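PDB 4K40: GDSL-like Lipase/Acylhydrolase family protein from Neisseria meningitidis LNP21362, which probably acts as an esterase of the SGNH/GDSL family that removes O-acetyl groups from peptidoglycan. Local coordinates for residues R55-G60 / N233-T238; T112-T117 / M214-A219; A158-T163 / E192-I197. All coordinates share one frame; numbering follows the deposited sequence.

Contact 1 (R55-G60 / N233-T238); sequences RILQIG and NDLAQT
In the alpha/beta core of the SGNH-hydrolase domain, Leu57 of parallel strand 53-60 meets Leu235 and Thr238 of helix 231-238, which lies over one face of the sheet. The strand and helix segments run 10.8 Å apart and roughly antiparallel, at 143°. Leu57 makes the contact with one branch: with CG anti to the backbone N (chi1 170°), its CD2 methyl reaches Leu235 CD1 at 3.8 Å and Thr238 OG1 at 3.8 Å. Ile59, two residues on, touches the same leucine methyl more loosely, its CD1 4.5 Å from Leu235 CD1. The Thr238 hydroxyl turns back on its own helix, OG1 donating to Leu235 O at 2.7 Å, in the carbonyl plane on a lone pair. Leu235 O also accepts from Thr238 N, so the carbonyl is held by two donors of one residue, and the OG1 bond sets the hydroxyl beside Leu57. Two residues before Leu57, the extended chain of Arg55 lays CD 3.6 Å from Thr238 O, a carbonyl that takes a hydrogen bond from Trp88, while the guanidinium pairs with Glu203. Strands 208-215 and 242-246 flank strand 53-60, and from its other face Ile56 and Gln58 pack on helix 68-81.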
loop_
_atom_site.group_PDB
_atom_site.type_symbol
_atom_site.label_atom_id
_atom_site.label_comp_id
_atom_site.label_asym_id
_atom_site.label_seq_id
_atom_site.Cartn_x
_atom_site.Cartn_y
_atom_site.Cartn_z
ATOM N N ARG A 55 8.209 8.697 -2.404
ATOM C CA ARG A 55 7.331 7.550 -2.603
ATOM C C ARG A 55 6.741 7.010 -1.305
ATOM O O ARG A 55 7.463 6.542 -0.427
ATOM C CB ARG A 55 8.068 6.440 -3.353
ATOM C CG ARG A 55 8.744 6.918 -4.599
ATOM C CD ARG A 55 9.473 5.824 -5.328
ATOM N NE ARG A 55 10.157 6.366 -6.497
ATOM C CZ ARG A 55 11.384 6.878 -6.478
ATOM N NH1 ARG A 55 12.077 6.911 -5.345
ATOM N NH2 ARG A 55 11.922 7.346 -7.599
ATOM N N ILE A 56 5.420 7.092 -1.202
ATOM C CA ILE A 56 4.691 6.553 -0.066
ATOM C C ILE A 56 4.059 5.220 -0.457
ATOM O O ILE A 56 3.267 5.140 -1.412
ATOM C CB ILE A 56 3.553 7.483 0.361
ATOM C CG1 ILE A 56 4.093 8.735 1.032
ATOM C CG2 ILE A 56 2.620 6.761 1.299
ATOM C CD1 ILE A 56 3.002 9.676 1.448
ATOM N N LEU A 57 4.406 4.179 0.287
ATOM C CA LEU A 57 3.914 2.852 -0.001
ATOM C C LEU A 57 3.085 2.331 1.175
ATOM O O LEU A 57 3.625 1.965 2.223
ATOM C CB LEU A 57 5.081 1.907 -0.303
ATOM C CG LEU A 57 4.701 0.434 -0.389
ATOM C CD1 LEU A 57 3.696 0.249 -1.510
ATOM C CD2 LEU A 57 5.917 -0.440 -0.595
ATOM N N GLN A 58 1.770 2.298 0.995
ATOM C CA GLN A 58 0.912 1.723 2.012
ATOM C C GLN A 58 0.554 0.263 1.721
ATOM O O GLN A 58 -0.113 -0.051 0.738
ATOM C CB GLN A 58 -0.346 2.560 2.233
ATOM C CG GLN A 58 -1.283 1.928 3.251
ATOM C CD GLN A 58 -2.372 2.869 3.712
ATOM O OE1 GLN A 58 -2.100 4.007 4.079
ATOM N NE2 GLN A 58 -3.614 2.399 3.692
ATOM N N ILE A 59 1.011 -0.614 2.604
ATOM C CA ILE A 59 0.785 -2.040 2.502
ATOM C C ILE A 59 -0.197 -2.391 3.609
ATOM O O ILE A 59 -0.059 -1.903 4.718
ATOM C CB ILE A 59 2.109 -2.782 2.752
ATOM C CG1 ILE A 59 3.229 -2.193 1.888
ATOM C CG2 ILE A 59 1.954 -4.274 2.545
ATOM C CD1 ILE A 59 4.614 -2.693 2.296
ATOM N N GLY A 60 -1.189 -3.225 3.335
ATOM C CA GLY A 60 -2.193 -3.483 4.349
ATOM C C GLY A 60 -3.332 -4.409 3.979
ATOM O O GLY A 60 -3.224 -5.210 3.057
ATOM N N ASN A 233 13.815 -7.963 -0.834
ATOM C CA ASN A 233 14.563 -7.472 -1.980
ATOM C C ASN A 233 13.646 -6.753 -2.938
ATOM O O ASN A 233 14.072 -5.810 -3.586
ATOM C CB ASN A 233 15.298 -8.588 -2.702
ATOM C CG ASN A 233 16.441 -9.142 -1.897
ATOM O OD1 ASN A 233 16.679 -8.722 -0.762
ATOM N ND2 ASN A 233 17.158 -10.098 -2.475
ATOM N N ASP A 234 12.391 -7.195 -3.032
ATOM C CA ASP A 234 11.386 -6.432 -3.788
ATOM C C ASP A 234 11.099 -5.092 -3.094
ATOM O O ASP A 234 11.172 -4.048 -3.738
ATOM C CB ASP A 234 10.087 -7.222 -4.035
ATOM C CG ASP A 234 10.328 -8.554 -4.754
ATOM O OD1 ASP A 234 11.273 -8.624 -5.573
ATOM O OD2 ASP A 234 9.579 -9.534 -4.496
ATOM N N LEU A 235 10.821 -5.123 -1.788
ATOM C CA LEU A 235 10.576 -3.891 -1.033
ATOM C C LEU A 235 11.651 -2.813 -1.276
ATOM O O LEU A 235 11.324 -1.636 -1.488
ATOM C CB LEU A 235 10.413 -4.168 0.468
ATOM C CG LEU A 235 10.168 -2.922 1.327
ATOM C CD1 LEU A 235 8.843 -2.270 0.972
ATOM C CD2 LEU A 235 10.249 -3.228 2.814
ATOM N N ALA A 236 12.918 -3.215 -1.282
ATOM C CA ALA A 236 14.010 -2.268 -1.529
ATOM C C ALA A 236 13.922 -1.645 -2.916
ATOM O O ALA A 236 14.331 -0.497 -3.116
ATOM C CB ALA A 236 15.356 -2.932 -1.344
ATOM N N GLN A 237 13.365 -2.400 -3.860
ATOM C CA GLN A 237 13.247 -1.948 -5.244
ATOM C C GLN A 237 12.064 -1.013 -5.506
ATOM O O GLN A 237 12.067 -0.274 -6.479
ATOM C CB GLN A 237 13.230 -3.145 -6.189
ATOM C CG GLN A 237 14.493 -3.951 -6.059
ATOM C CD GLN A 237 14.763 -4.854 -7.231
ATOM O OE1 GLN A 237 14.721 -4.419 -8.382
ATOM N NE2 GLN A 237 15.053 -6.124 -6.947
ATOM N N THR A 238 11.071 -1.036 -4.625
ATOM C CA THR A 238 9.942 -0.123 -4.719
ATOM C C THR A 238 10.365 1.345 -4.553
ATOM O O THR A 238 9.668 2.263 -4.999
ATOM C CB THR A 238 8.869 -0.474 -3.685
ATOM O OG1 THR A 238 9.288 -0.037 -2.393
ATOM C CG2 THR A 238 8.658 -1.966 -3.652
#

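Contact 2 (T112-T117 / M214-A219); sequences TSRNNT and MGINGA
A solvent-facing arginine meets its neighbours here through its carbon chain: Arg114 lies against Ile216 and Asn217 without a hydrogen bond to either. Its CB sits 3.7 Å from Ile216 CG2, and the chain, which leaves trans to its own nitrogen (chi1 177°) and is straight as far as NE, continues past Asn217. Asn217 O is 3.7 Å from Arg114 CG and lies at the edge of the guanidinium, near its plane, while Arg114 NE comes within 3.9 Å of Asn217 CB. The guanidinium and the Asn217 amide are almost perpendicular, 87° apart; ND2 of that amide bonds instead to Gly96 O. Ile216 is the main apolar piece, its CD1 reaching Thr112 CB at 4.0 Å and Ser113 OG at 4.2 Å. The Ser113 hydroxyl is hydrogen-bonded to Trp227. An ST turn shapes the facing loop, Thr112 OG1 accepting from Arg114 N at 3.3 Å. Ile216 to Ala219 form a type II beta turn, with Gly218 at the position where positive phi suits glycine. Gly218 N is hydrogen-bonded to Ser62 OG, and Ala219 O has a weak bond from Asn250. A serine, glycine and asparagine so placed are typical of the SGNH-hydrolase active site, in which they probably supply the nucleophile and the oxyanion hole.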
loop_
_atom_site.group_PDB
_atom_site.type_symbol
_atom_site.label_atom_id
_atom_site.label_comp_id
_atom_site.label_asym_id
_atom_site.label_seq_id
_atom_site.Cartn_x
_atom_site.Cartn_y
_atom_site.Cartn_z
ATOM N N THR A 112 -4.123 -13.704 -6.137
ATOM C CA THR A 112 -3.583 -13.070 -4.925
ATOM C C THR A 112 -3.376 -14.046 -3.786
ATOM O O THR A 112 -4.013 -15.091 -3.736
ATOM C CB THR A 112 -4.453 -11.893 -4.388
ATOM O OG1 THR A 112 -5.491 -12.395 -3.538
ATOM C CG2 THR A 112 -5.053 -11.075 -5.523
ATOM N N SER A 113 -2.499 -13.689 -2.852
ATOM C CA SER A 113 -2.172 -14.565 -1.725
ATOM C C SER A 113 -3.329 -14.745 -0.730
ATOM O O SER A 113 -3.236 -15.544 0.190
ATOM C CB SER A 113 -0.927 -14.053 -0.994
ATOM O OG SER A 113 -1.183 -12.810 -0.375
ATOM N N ARG A 114 -4.405 -13.988 -0.917
ATOM C CA ARG A 114 -5.592 -14.077 -0.077
ATOM C C ARG A 114 -6.085 -15.510 0.171
ATOM O O ARG A 114 -6.190 -15.945 1.326
ATOM C CB ARG A 114 -6.702 -13.235 -0.687
ATOM C CG ARG A 114 -8.006 -13.309 0.054
ATOM C CD ARG A 114 -9.040 -12.413 -0.591
ATOM N NE ARG A 114 -10.285 -12.461 0.158
ATOM C CZ ARG A 114 -11.300 -13.275 -0.114
ATOM N NH1 ARG A 114 -11.231 -14.109 -1.145
ATOM N NH2 ARG A 114 -12.390 -13.241 0.641
ATOM N N ASN A 115 -6.379 -16.236 -0.908
ATOM C CA ASN A 115 -6.830 -17.626 -0.819
ATOM C C ASN A 115 -5.867 -18.612 -1.466
ATOM O O ASN A 115 -6.050 -19.823 -1.355
ATOM C CB ASN A 115 -8.183 -17.808 -1.502
ATOM C CG ASN A 115 -9.286 -16.997 -0.862
ATOM O OD1 ASN A 115 -10.044 -16.325 -1.551
ATOM N ND2 ASN A 115 -9.399 -17.079 0.456
ATOM N N ASN A 116 -4.846 -18.097 -2.145
ATOM C CA ASN A 116 -4.021 -18.943 -2.981
ATOM C C ASN A 116 -2.541 -18.961 -2.665
ATOM O O ASN A 116 -2.015 -18.076 -1.991
ATOM C CB ASN A 116 -4.232 -18.561 -4.438
ATOM C CG ASN A 116 -5.638 -18.822 -4.889
ATOM O OD1 ASN A 116 -5.938 -19.900 -5.404
ATOM N ND2 ASN A 116 -6.529 -17.852 -4.663
ATOM N N THR A 117 -1.874 -19.987 -3.173
ATOM C CA THR A 117 -0.436 -20.107 -3.056
ATOM C C THR A 117 0.217 -19.655 -4.343
ATOM O O THR A 117 -0.340 -19.822 -5.429
ATOM C CB THR A 117 -0.043 -21.556 -2.841
ATOM O OG1 THR A 117 -0.499 -22.332 -3.964
ATOM C CG2 THR A 117 -0.681 -22.084 -1.567
ATOM N N MET A 214 -0.776 -1.280 -1.680
ATOM C CA MET A 214 -0.566 -2.723 -1.724
ATOM C C MET A 214 -1.407 -3.427 -0.671
ATOM O O MET A 214 -0.894 -3.840 0.354
ATOM C CB MET A 214 0.901 -3.059 -1.476
ATOM C CG MET A 214 1.691 -3.315 -2.726
ATOM S SD MET A 214 3.486 -3.206 -2.479
ATOM C CE MET A 214 4.039 -3.616 -4.133
ATOM N N GLY A 215 -2.697 -3.570 -0.924
ATOM C CA GLY A 215 -3.555 -4.238 0.030
ATOM C C GLY A 215 -3.966 -5.634 -0.396
ATOM O O GLY A 215 -3.982 -5.971 -1.588
ATOM N N ILE A 216 -4.297 -6.459 0.589
ATOM C CA ILE A 216 -4.973 -7.710 0.320
ATOM C C ILE A 216 -6.183 -7.732 1.225
ATOM O O ILE A 216 -6.058 -7.443 2.404
ATOM C CB ILE A 216 -4.101 -8.925 0.668
ATOM C CG1 ILE A 216 -2.822 -8.959 -0.185
ATOM C CG2 ILE A 216 -4.910 -10.191 0.537
ATOM C CD1 ILE A 216 -3.026 -9.305 -1.660
ATOM N N ASN A 217 -7.357 -8.052 0.688
ATOM C CA ASN A 217 -8.543 -8.196 1.525
ATOM C C ASN A 217 -8.321 -9.241 2.604
ATOM O O ASN A 217 -7.892 -10.355 2.313
ATOM C CB ASN A 217 -9.753 -8.589 0.692
ATOM C CG ASN A 217 -10.375 -7.419 -0.033
ATOM O OD1 ASN A 217 -10.350 -6.277 0.437
ATOM N ND2 ASN A 217 -10.953 -7.702 -1.191
ATOM N N GLY A 218 -8.591 -8.870 3.851
ATOM C CA GLY A 218 -8.538 -9.810 4.954
ATOM C C GLY A 218 -7.163 -10.143 5.498
ATOM O O GLY A 218 -7.057 -10.759 6.548
ATOM N N ALA A 219 -6.113 -9.724 4.801
ATOM C CA ALA A 219 -4.734 -9.996 5.215
ATOM C C ALA A 219 -4.340 -9.548 6.637
ATOM O O ALA A 219 -4.908 -8.604 7.207
ATOM C CB ALA A 219 -3.766 -9.397 4.205
#

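Contact 3 (A158-T163 / E192-I197); sequences AEQTLT and EMPWDI
Two side-chain donors bond to backbone carbonyls in reciprocal fashion, Gln160 NE2 to Pro194 O at 2.9 Å and Trp195 NE1 to Thr161 O at 3.1 Å. Neither bond is straight: the N-H...O angles are 140° and 145°. In both, the donor stands well above the carbonyl plane, so neither uses a lone-pair direction. Thr161 O itself lies at the edge of the indole, near its plane. Gln160 reaches across because its side chain is swung away from its backbone nitrogen and stays extended, which carries the amide to the Met193-Pro194 loop. The amide's other end is also held, OE1 accepting from Leu157 N, and this fixes which way round the group sits. NE2 passes 3.4 Å from Met193 CB. The Gln160 chain runs alongside the indole in the reverse sense, its amide steeply inclined to the ring. Farther in, Leu162 puts one methyl over the indole in a CH-pi contact, CD2 lying 3.7 Å from the centroid of the Trp195 six-membered ring and only 15° off its normal. This same methyl goes on to meet Ile197 CD1 at 4.2 Å, so Leu162, Trp195 and Ile197 form a continuous apolar cluster beside the two polar bonds. Strands 161-163 and 195-197 approach to 10.0 Å, too far apart to pair. They belong to different antiparallel sheets of the beta domain inserted between strands 53-60 and 208-215 of the hydrolase sheet, consistent with a galactose-binding-like fold. Strand 161-164 runs between 187-191 and 167-170, whose Ile189 and Val169 also touch Leu162. In the second sheet, strand 195-203 pairs with 146-155, and Ala153 and Pro155 of that strand pack against the indole.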
loop_
_atom_site.group_PDB
_atom_site.type_symbol
_atom_site.label_atom_id
_atom_site.label_comp_id
_atom_site.label_asym_id
_atom_site.label_seq_id
_atom_site.Cartn_x
_atom_site.Cartn_y
_atom_site.Cartn_z
ATOM N N ALA A 158 14.459 -17.388 -19.924
ATOM C CA ALA A 158 15.384 -16.392 -19.394
ATOM C C ALA A 158 15.452 -15.050 -20.140
ATOM O O ALA A 158 15.037 -14.030 -19.590
ATOM C CB ALA A 158 16.767 -16.984 -19.209
ATOM N N GLU A 159 15.958 -15.016 -21.370
ATOM C CA GLU A 159 16.133 -13.708 -22.024
ATOM C C GLU A 159 14.901 -13.182 -22.784
ATOM O O GLU A 159 15.030 -12.472 -23.780
ATOM C CB GLU A 159 17.365 -13.708 -22.931
ATOM C CG GLU A 159 18.639 -14.182 -22.256
ATOM C CD GLU A 159 19.062 -13.312 -21.069
ATOM O OE1 GLU A 159 18.571 -12.165 -20.946
ATOM O OE2 GLU A 159 19.897 -13.776 -20.257
ATOM N N GLN A 160 13.717 -13.500 -22.277
ATOM C CA GLN A 160 12.460 -13.256 -22.973
ATOM C C GLN A 160 12.119 -11.771 -23.079
ATOM O O GLN A 160 12.648 -10.950 -22.340
ATOM C CB GLN A 160 11.349 -14.020 -22.256
ATOM C CG GLN A 160 10.062 -14.244 -23.024
ATOM C CD GLN A 160 9.133 -15.175 -22.263
ATOM O OE1 GLN A 160 9.584 -16.005 -21.475
ATOM N NE2 GLN A 160 7.834 -15.028 -22.480
ATOM N N THR A 161 11.235 -11.435 -24.008
ATOM C CA THR A 161 10.832 -10.050 -24.218
ATOM C C THR A 161 9.325 -9.878 -24.085
ATOM O O THR A 161 8.568 -10.830 -24.244
ATOM C CB THR A 161 11.217 -9.549 -25.641
ATOM O OG1 THR A 161 10.825 -10.518 -26.618
ATOM C CG2 THR A 161 12.677 -9.352 -25.751
ATOM N N LEU A 162 8.910 -8.647 -23.805
ATOM C CA LEU A 162 7.548 -8.193 -24.056
ATOM C C LEU A 162 7.638 -6.808 -24.694
ATOM O O LEU A 162 8.740 -6.278 -24.862
ATOM C CB LEU A 162 6.754 -8.133 -22.750
ATOM C CG LEU A 162 7.397 -7.551 -21.483
ATOM C CD1 LEU A 162 7.354 -6.036 -21.497
ATOM C CD2 LEU A 162 6.705 -8.114 -20.233
ATOM N N THR A 163 6.507 -6.195 -25.030
ATOM C CA THR A 163 6.562 -4.814 -25.529
ATOM C C THR A 163 5.739 -3.814 -24.707
ATOM O O THR A 163 4.703 -4.154 -24.145
ATOM C CB THR A 163 6.156 -4.708 -27.020
ATOM O OG1 THR A 163 4.793 -5.103 -27.168
ATOM C CG2 THR A 163 7.034 -5.587 -27.888
ATOM N N GLU A 192 4.129 -11.916 -26.253
ATOM C CA GLU A 192 3.962 -13.002 -27.209
ATOM C C GLU A 192 3.904 -14.351 -26.501
ATOM O O GLU A 192 3.125 -15.230 -26.867
ATOM C CB GLU A 192 5.100 -12.995 -28.229
ATOM C CG GLU A 192 5.145 -14.220 -29.142
ATOM C CD GLU A 192 4.002 -14.282 -30.147
ATOM O OE1 GLU A 192 3.127 -13.381 -30.140
ATOM O OE2 GLU A 192 3.981 -15.246 -30.949
ATOM N N MET A 193 4.728 -14.500 -25.472
ATOM C CA MET A 193 4.805 -15.734 -24.713
ATOM C C MET A 193 4.619 -15.429 -23.228
ATOM O O MET A 193 4.663 -14.273 -22.831
ATOM C CB MET A 193 6.136 -16.420 -25.022
ATOM C CG MET A 193 6.164 -17.063 -26.408
ATOM S SD MET A 193 4.874 -18.324 -26.627
ATOM C CE MET A 193 5.509 -19.656 -25.608
ATOM N N PRO A 194 4.385 -16.457 -22.397
ATOM C CA PRO A 194 3.917 -16.157 -21.034
ATOM C C PRO A 194 4.917 -15.442 -20.120
ATOM O O PRO A 194 6.116 -15.679 -20.198
ATOM C CB PRO A 194 3.605 -17.540 -20.462
ATOM C CG PRO A 194 3.491 -18.434 -21.638
ATOM C CD PRO A 194 4.406 -17.909 -22.663
ATOM N N TRP A 195 4.384 -14.580 -19.258
ATOM C CA TRP A 195 5.118 -13.888 -18.207
ATOM C C TRP A 195 4.245 -13.889 -16.936
ATOM O O TRP A 195 3.020 -14.002 -17.015
ATOM C CB TRP A 195 5.311 -12.423 -18.590
ATOM C CG TRP A 195 6.359 -12.124 -19.578
ATOM C CD1 TRP A 195 6.288 -12.303 -20.914
ATOM C CD2 TRP A 195 7.638 -11.523 -19.316
ATOM N NE1 TRP A 195 7.449 -11.887 -21.509
ATOM C CE2 TRP A 195 8.297 -11.401 -20.552
ATOM C CE3 TRP A 195 8.290 -11.086 -18.154
ATOM C CZ2 TRP A 195 9.581 -10.857 -20.669
ATOM C CZ3 TRP A 195 9.570 -10.550 -18.271
ATOM C CH2 TRP A 195 10.200 -10.444 -19.517
ATOM N N ASP A 196 4.860 -13.745 -15.767
ATOM C CA ASP A 196 4.113 -13.324 -14.588
ATOM C C ASP A 196 4.446 -11.852 -14.366
ATOM O O ASP A 196 5.624 -11.476 -14.394
ATOM C CB ASP A 196 4.478 -14.157 -13.353
ATOM C CG ASP A 196 3.862 -15.565 -13.380
ATOM O OD1 ASP A 196 2.781 -15.746 -13.988
ATOM O OD2 ASP A 196 4.455 -16.498 -12.791
ATOM N N ILE A 197 3.430 -11.008 -14.188
ATOM C CA ILE A 197 3.683 -9.584 -13.928
ATOM C C ILE A 197 3.193 -9.149 -12.546
ATOM O O ILE A 197 2.064 -9.448 -12.151
ATOM C CB ILE A 197 3.023 -8.679 -14.978
ATOM C CG1 ILE A 197 3.391 -9.131 -16.402
ATOM C CG2 ILE A 197 3.350 -7.221 -14.701
ATOM C CD1 ILE A 197 4.861 -9.283 -16.671
#

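Overall arrangement
Contacts 1 and 2 share a sheet, their centres 16 Å apart. Strands 53-60 and 208-215 are neighbours in it, with probable hydrogen bonds from Met214 N to Gln58 O (2.8 Å) and from Ile216 N to Gly60 O (3.0 Å). Both strands run toward the presumed active site: 53-60 leads to Ser62, and 208-215 leads to the turn carrying Gly218. Contact 2 also brings a loop of the beta domain up to this region. Contact 3 lies away from it, centred 24 Å from contact 1 and 25 Å from contact 2, with nearest atoms about 10 and 9 Å away. Strand 195-203 precedes 208-215 and leads from the beta domain to the hydrolase sheet.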